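Local coordinates for aspartate--tRNA(Asp/Asn) ligase (PDB 1WYD), which probably attaches L-aspartate to both tRNA(Asp) and tRNA(Asn), first activating the amino acid with ATP as aspartyl-adenylate and then transferring it to the acceptor end, at residues V199-E204 against V228-A233; E352-S357 against F397-A402. All blocks are in the same frame, centred on the assembly; numbering follows the deposited sequence.

Contact 1 of 2, residues V199-E204 against V228-A233; sequences VERVFE and VEMAFA
Arg201 and Met230 run side by side in the same direction, the arginine extended from CG to NE with CG anti to the carbonyl carbon (chi1 -59°), the methionine with CG anti to its backbone N (chi1 -170°) and bent only at its last torsion. That final bend lays Met230 CE over one face of the guanidinium, 3.3 Å from Arg201 CZ and off-centre toward the rim. The pair belongs to an antiparallel ladder in the class II synthetase catalytic sheet, and shares its face with Phe203 and Val228, where Phe203 CB meets Val228 CG2 at 3.9 Å. On the opposite face Val202 CG2 packs on Glu229 CB, and the backbones exchange two hydrogen bonds, Val202 N to Glu229 O and Glu229 N to Val202 O, both 3.1 Å. A third, nearly straight bond of 2.8 Å from Ala231 N to Glu200 O closes the ladder just where the chain leaves helix 189-199. Beyond it Glu200 OE1 meets the edge of the Phe232 ring 3.2 Å from CD1, carboxylate and ring planes being almost perpendicular. One water accepts from Arg201 NE, another from Arg201 NH2, and both lie within hydrogen-bonding distance of Ala231 O. Glu200 OE1 forms a salt bridge with Arg3 and OE2 a hydrogen bond with the backbone N of Lys42, both of the second subunit; Arg201 NH1 bonds Glu151 O. The ladder thus places one acid at the subunit interface and one beside the predicted aspartate site, where Glu229, through its salt bridge, is likely to help position Arg359.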
loop_
_atom_site.group_PDB
_atom_site.type_symbol
_atom_site.label_atom_id
_atom_site.label_comp_id
_atom_site.label_asym_id
_atom_site.label_seq_id
_atom_site.Cartn_x
_atom_site.Cartn_y
_atom_site.Cartn_z
ATOM N N VAL B 199 14.123 11.817 -4.672
ATOM C CA VAL B 199 13.299 12.709 -3.885
ATOM C C VAL B 199 13.574 12.690 -2.404
ATOM O O VAL B 199 12.718 13.086 -1.671
ATOM C CB VAL B 199 11.799 12.521 -4.125
ATOM C CG1 VAL B 199 11.413 13.090 -5.486
ATOM C CG2 VAL B 199 11.376 11.068 -3.955
ATOM N N GLU B 200 14.727 12.183 -1.979
ATOM C CA GLU B 200 15.162 12.203 -0.565
ATOM C C GLU B 200 14.398 11.359 0.469
ATOM O O GLU B 200 15.013 10.621 1.252
ATOM C CB GLU B 200 15.279 13.624 -0.047
ATOM C CG GLU B 200 16.530 14.325 -0.544
ATOM C CD GLU B 200 16.714 15.714 0.023
ATOM O OE1 GLU B 200 17.124 15.853 1.181
ATOM O OE2 GLU B 200 16.455 16.667 -0.721
ATOM N N ARG B 201 13.077 11.474 0.512
ATOM C CA ARG B 201 12.340 10.871 1.631
ATOM C C ARG B 201 11.193 10.007 1.167
ATOM O O ARG B 201 10.204 10.542 0.732
ATOM C CB ARG B 201 11.837 11.966 2.607
ATOM C CG ARG B 201 12.985 12.802 3.199
ATOM C CD ARG B 201 12.573 13.710 4.412
ATOM N NE ARG B 201 13.719 14.174 5.223
ATOM C CZ ARG B 201 13.616 15.012 6.278
ATOM N NH1 ARG B 201 12.429 15.531 6.627
ATOM N NH2 ARG B 201 14.707 15.346 6.967
ATOM N N VAL B 202 11.304 8.676 1.305
ATOM C CA VAL B 202 10.309 7.780 0.681
ATOM C C VAL B 202 9.835 6.647 1.574
ATOM O O VAL B 202 10.592 6.093 2.304
ATOM C CB VAL B 202 10.898 7.156 -0.601
ATOM C CG1 VAL B 202 11.155 8.230 -1.610
ATOM C CG2 VAL B 202 12.182 6.360 -0.272
ATOM N N PHE B 203 8.580 6.280 1.510
ATOM C CA PHE B 203 8.214 4.999 2.107
ATOM C C PHE B 203 7.439 4.099 1.131
ATOM O O PHE B 203 6.873 4.583 0.153
ATOM C CB PHE B 203 7.402 5.155 3.359
ATOM C CG PHE B 203 6.060 5.809 3.164
ATOM C CD1 PHE B 203 5.918 7.223 3.150
ATOM C CD2 PHE B 203 4.909 5.034 3.124
ATOM C CE1 PHE B 203 4.659 7.806 2.980
ATOM C CE2 PHE B 203 3.673 5.627 3.004
ATOM C CZ PHE B 203 3.553 7.025 2.962
ATOM N N GLU B 204 7.357 2.813 1.478
ATOM C CA GLU B 204 6.461 1.922 0.788
ATOM C C GLU B 204 5.926 0.869 1.754
ATOM O O GLU B 204 6.651 0.331 2.582
ATOM C CB GLU B 204 7.217 1.347 -0.425
ATOM C CG GLU B 204 6.795 -0.029 -0.906
ATOM C CD GLU B 204 7.251 -0.348 -2.325
ATOM O OE1 GLU B 204 8.416 -0.097 -2.674
ATOM O OE2 GLU B 204 6.450 -0.873 -3.087
ATOM N N VAL B 228 11.190 2.434 4.693
ATOM C CA VAL B 228 11.456 3.853 4.791
ATOM C C VAL B 228 12.898 4.085 4.470
ATOM O O VAL B 228 13.755 3.372 4.968
ATOM C CB VAL B 228 11.144 4.311 6.211
ATOM C CG1 VAL B 228 11.663 5.726 6.482
ATOM C CG2 VAL B 228 9.645 4.182 6.458
ATOM N N GLU B 229 13.173 5.081 3.646
ATOM C CA GLU B 229 14.535 5.357 3.230
ATOM C C GLU B 229 14.673 6.869 3.267
ATOM O O GLU B 229 13.803 7.576 2.771
ATOM C CB GLU B 229 14.818 4.778 1.814
ATOM C CG GLU B 229 16.295 4.493 1.506
ATOM C CD GLU B 229 16.955 3.443 2.416
ATOM O OE1 GLU B 229 18.195 3.441 2.552
ATOM O OE2 GLU B 229 16.256 2.578 2.989
ATOM N N MET B 230 15.732 7.366 3.893
ATOM C CA MET B 230 15.860 8.788 4.192
ATOM C C MET B 230 17.240 9.302 3.787
ATOM O O MET B 230 18.248 8.890 4.332
ATOM C CB MET B 230 15.561 9.033 5.681
ATOM C CG MET B 230 15.428 10.479 6.075
ATOM S SD MET B 230 15.320 10.796 7.923
ATOM C CE MET B 230 14.316 12.166 7.860
ATOM N N ALA B 231 17.284 10.161 2.775
ATOM C CA ALA B 231 18.541 10.802 2.402
ATOM C C ALA B 231 18.972 11.855 3.436
ATOM O O ALA B 231 18.116 12.471 4.113
ATOM C CB ALA B 231 18.482 11.382 0.993
ATOM N N PHE B 232 20.301 11.990 3.560
ATOM C CA PHE B 232 20.987 12.866 4.532
ATOM C C PHE B 232 20.600 12.507 5.945
ATOM O O PHE B 232 20.177 13.345 6.729
ATOM C CB PHE B 232 20.771 14.365 4.228
ATOM C CG PHE B 232 21.127 14.736 2.815
ATOM C CD1 PHE B 232 20.134 14.894 1.852
ATOM C CD2 PHE B 232 22.452 14.873 2.436
ATOM C CE1 PHE B 232 20.468 15.212 0.526
ATOM C CE2 PHE B 232 22.790 15.194 1.118
ATOM C CZ PHE B 232 21.800 15.368 0.159
ATOM N N ALA B 233 20.773 11.235 6.260
ATOM C CA ALA B 233 20.333 10.685 7.510
ATOM C C ALA B 233 21.214 9.490 7.670
ATOM O O ALA B 233 21.581 8.853 6.650
ATOM C CB ALA B 233 18.873 10.258 7.411
HETATM O O HOH W 1 16.326 14.371 4.001
HETATM O O HOH W 2 17.671 14.178 6.503
#

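Contact 2 of 2, residues E352-S357 against F397-A402; sequences EIVSGS and FGMGLA
The Phe397 ring, the one aromatic group in this contact, receives Val354 CG1 obliquely, 3.7 Å from its CD2 atom, while Leu242 and Ile245 of helix 235-256 also touch its side chain. Strands 351-358 and 394-400 are antiparallel neighbours in the catalytic sheet of the class II synthetase fold, and Ile353 with Val354 forms a classic beta bulge against Leu346 on the next strand. Val354 stands between two partners: CG1, anti to the backbone N (chi1 -172°), points to the phenyl ring, and CG2 lies 3.6 Å from Met399 CB and close to its sulphur. Met399 bends at its last torsion and lies alongside Ile353, its SD near CG2. An alanine in place of Val354 would probably open a gap between Phe397 and Met399, leaving the ring and the thioether freer to shift. Ser355 and Gly398 form the hydrogen-bonded pair, with Ser355 N giving to Gly398 O and Gly398 N to Ser355 O, each at 2.9 Å. Their face carries Ser355, predicted to bind aspartate and a magnesium ion, whereas Val354, Phe397 and Met399 are turned to helix 235-256. Gly356 opposite Phe397 matters sterically, since any CB there would collide with Phe397 CB. At the far end, where Gly400 occupies the N-cap position of helix 401-409 and begins a predicted ATP-binding run, Gly400 N donates to Ile353 O over 3.2 Å.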
loop_
_atom_site.group_PDB
_atom_site.type_symbol
_atom_site.label_atom_id
_atom_site.label_comp_id
_atom_site.label_asym_id
_atom_site.label_seq_id
_atom_site.Cartn_x
_atom_site.Cartn_y
_atom_site.Cartn_z
ATOM N N GLU B 352 11.928 -9.956 16.387
ATOM C CA GLU B 352 12.511 -8.860 15.610
ATOM C C GLU B 352 11.399 -8.184 14.817
ATOM O O GLU B 352 10.619 -8.831 14.135
ATOM C CB GLU B 352 13.638 -9.340 14.699
ATOM C CG GLU B 352 14.392 -8.229 13.966
ATOM C CD GLU B 352 14.988 -8.706 12.641
ATOM O OE1 GLU B 352 15.893 -9.582 12.657
ATOM O OE2 GLU B 352 14.567 -8.204 11.574
ATOM N N ILE B 353 11.298 -6.882 14.935
ATOM C CA ILE B 353 10.150 -6.206 14.375
ATOM C C ILE B 353 10.616 -5.358 13.215
ATOM O O ILE B 353 9.896 -5.184 12.233
ATOM C CB ILE B 353 9.515 -5.338 15.466
ATOM C CG1 ILE B 353 9.101 -6.230 16.625
ATOM C CG2 ILE B 353 8.396 -4.466 14.910
ATOM C CD1 ILE B 353 7.648 -6.570 16.700
ATOM N N VAL B 354 11.839 -4.844 13.326
ATOM C CA VAL B 354 12.373 -3.918 12.347
ATOM C C VAL B 354 13.851 -4.221 12.211
ATOM O O VAL B 354 14.479 -4.583 13.201
ATOM C CB VAL B 354 12.199 -2.422 12.800
ATOM C CG1 VAL B 354 12.572 -1.479 11.687
ATOM C CG2 VAL B 354 10.797 -2.121 13.254
ATOM N N SER B 355 14.390 -4.103 10.995
ATOM C CA SER B 355 15.830 -3.945 10.803
ATOM C C SER B 355 16.156 -2.731 9.917
ATOM O O SER B 355 15.419 -2.436 8.978
ATOM C CB SER B 355 16.454 -5.226 10.247
ATOM O OG SER B 355 15.870 -5.558 8.975
ATOM N N GLY B 356 17.223 -2.000 10.241
ATOM C CA GLY B 356 17.735 -0.973 9.352
ATOM C C GLY B 356 19.212 -0.607 9.517
ATOM O O GLY B 356 19.936 -1.217 10.319
ATOM N N SER B 357 19.668 0.406 8.768
ATOM C CA SER B 357 21.071 0.845 8.851
ATOM C C SER B 357 21.398 2.139 8.121
ATOM O O SER B 357 20.558 2.746 7.481
ATOM C CB SER B 357 21.993 -0.233 8.293
ATOM O OG SER B 357 21.879 -0.286 6.873
ATOM N N PHE B 397 15.017 1.689 6.951
ATOM C CA PHE B 397 14.615 0.478 7.657
ATOM C C PHE B 397 13.406 -0.209 7.004
ATOM O O PHE B 397 12.722 0.343 6.131
ATOM C CB PHE B 397 14.282 0.799 9.126
ATOM C CG PHE B 397 13.050 1.659 9.301
ATOM C CD1 PHE B 397 13.175 2.993 9.698
ATOM C CD2 PHE B 397 11.782 1.127 9.126
ATOM C CE1 PHE B 397 12.055 3.786 9.863
ATOM C CE2 PHE B 397 10.659 1.895 9.261
ATOM C CZ PHE B 397 10.781 3.228 9.639
ATOM N N GLY B 398 13.165 -1.427 7.458
ATOM C CA GLY B 398 12.010 -2.206 7.059
ATOM C C GLY B 398 11.479 -2.824 8.335
ATOM O O GLY B 398 12.266 -3.323 9.184
ATOM N N MET B 399 10.156 -2.708 8.487
ATOM C CA MET B 399 9.397 -3.311 9.556
ATOM C C MET B 399 8.359 -4.268 8.955
ATOM O O MET B 399 7.684 -3.930 7.984
ATOM C CB MET B 399 8.685 -2.219 10.309
ATOM C CG MET B 399 7.490 -2.647 11.136
ATOM S SD MET B 399 7.242 -1.338 12.523
ATOM C CE MET B 399 6.582 -0.048 11.647
ATOM N N GLY B 400 8.186 -5.423 9.595
ATOM C CA GLY B 400 7.192 -6.360 9.167
ATOM C C GLY B 400 5.869 -6.012 9.762
ATOM O O GLY B 400 5.752 -5.970 10.974
ATOM N N LEU B 401 4.859 -5.795 8.917
ATOM C CA LEU B 401 3.551 -5.514 9.410
ATOM C C LEU B 401 3.045 -6.572 10.397
ATOM O O LEU B 401 2.699 -6.257 11.547
ATOM C CB LEU B 401 2.576 -5.238 8.274
ATOM C CG LEU B 401 1.108 -4.928 8.598
ATOM C CD1 LEU B 401 0.960 -3.716 9.630
ATOM C CD2 LEU B 401 0.310 -4.653 7.328
ATOM N N ALA B 402 3.038 -7.822 10.013
ATOM C CA ALA B 402 2.405 -8.776 10.888
ATOM C C ALA B 402 3.193 -9.016 12.190
ATOM O O ALA B 402 2.586 -9.351 13.215
ATOM C CB ALA B 402 2.126 -10.054 10.173
#

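Following the chain from the N terminus, strand 201-209 turns back through strand 222-231, and contact 1 closes that hairpin-like excursion of 23 residues, which contains no helix. Only afterwards, beyond helix 235-256 and the strands on the far side of the sheet, does contact 2 open; its 39-residue loop carries helices 363-371 and 381-384 before strand 394-400 returns. The two closures thus lie in series, neither enclosing nor crossing the other. Space reunites them: strand 394-400 inserts between strands 222-231 and 351-358, and Val228 O of contact 1 probably accepts a hydrogen bond from Phe397 N of contact 2, 2.9 Å away, making both contacts parts of one continuous sheet.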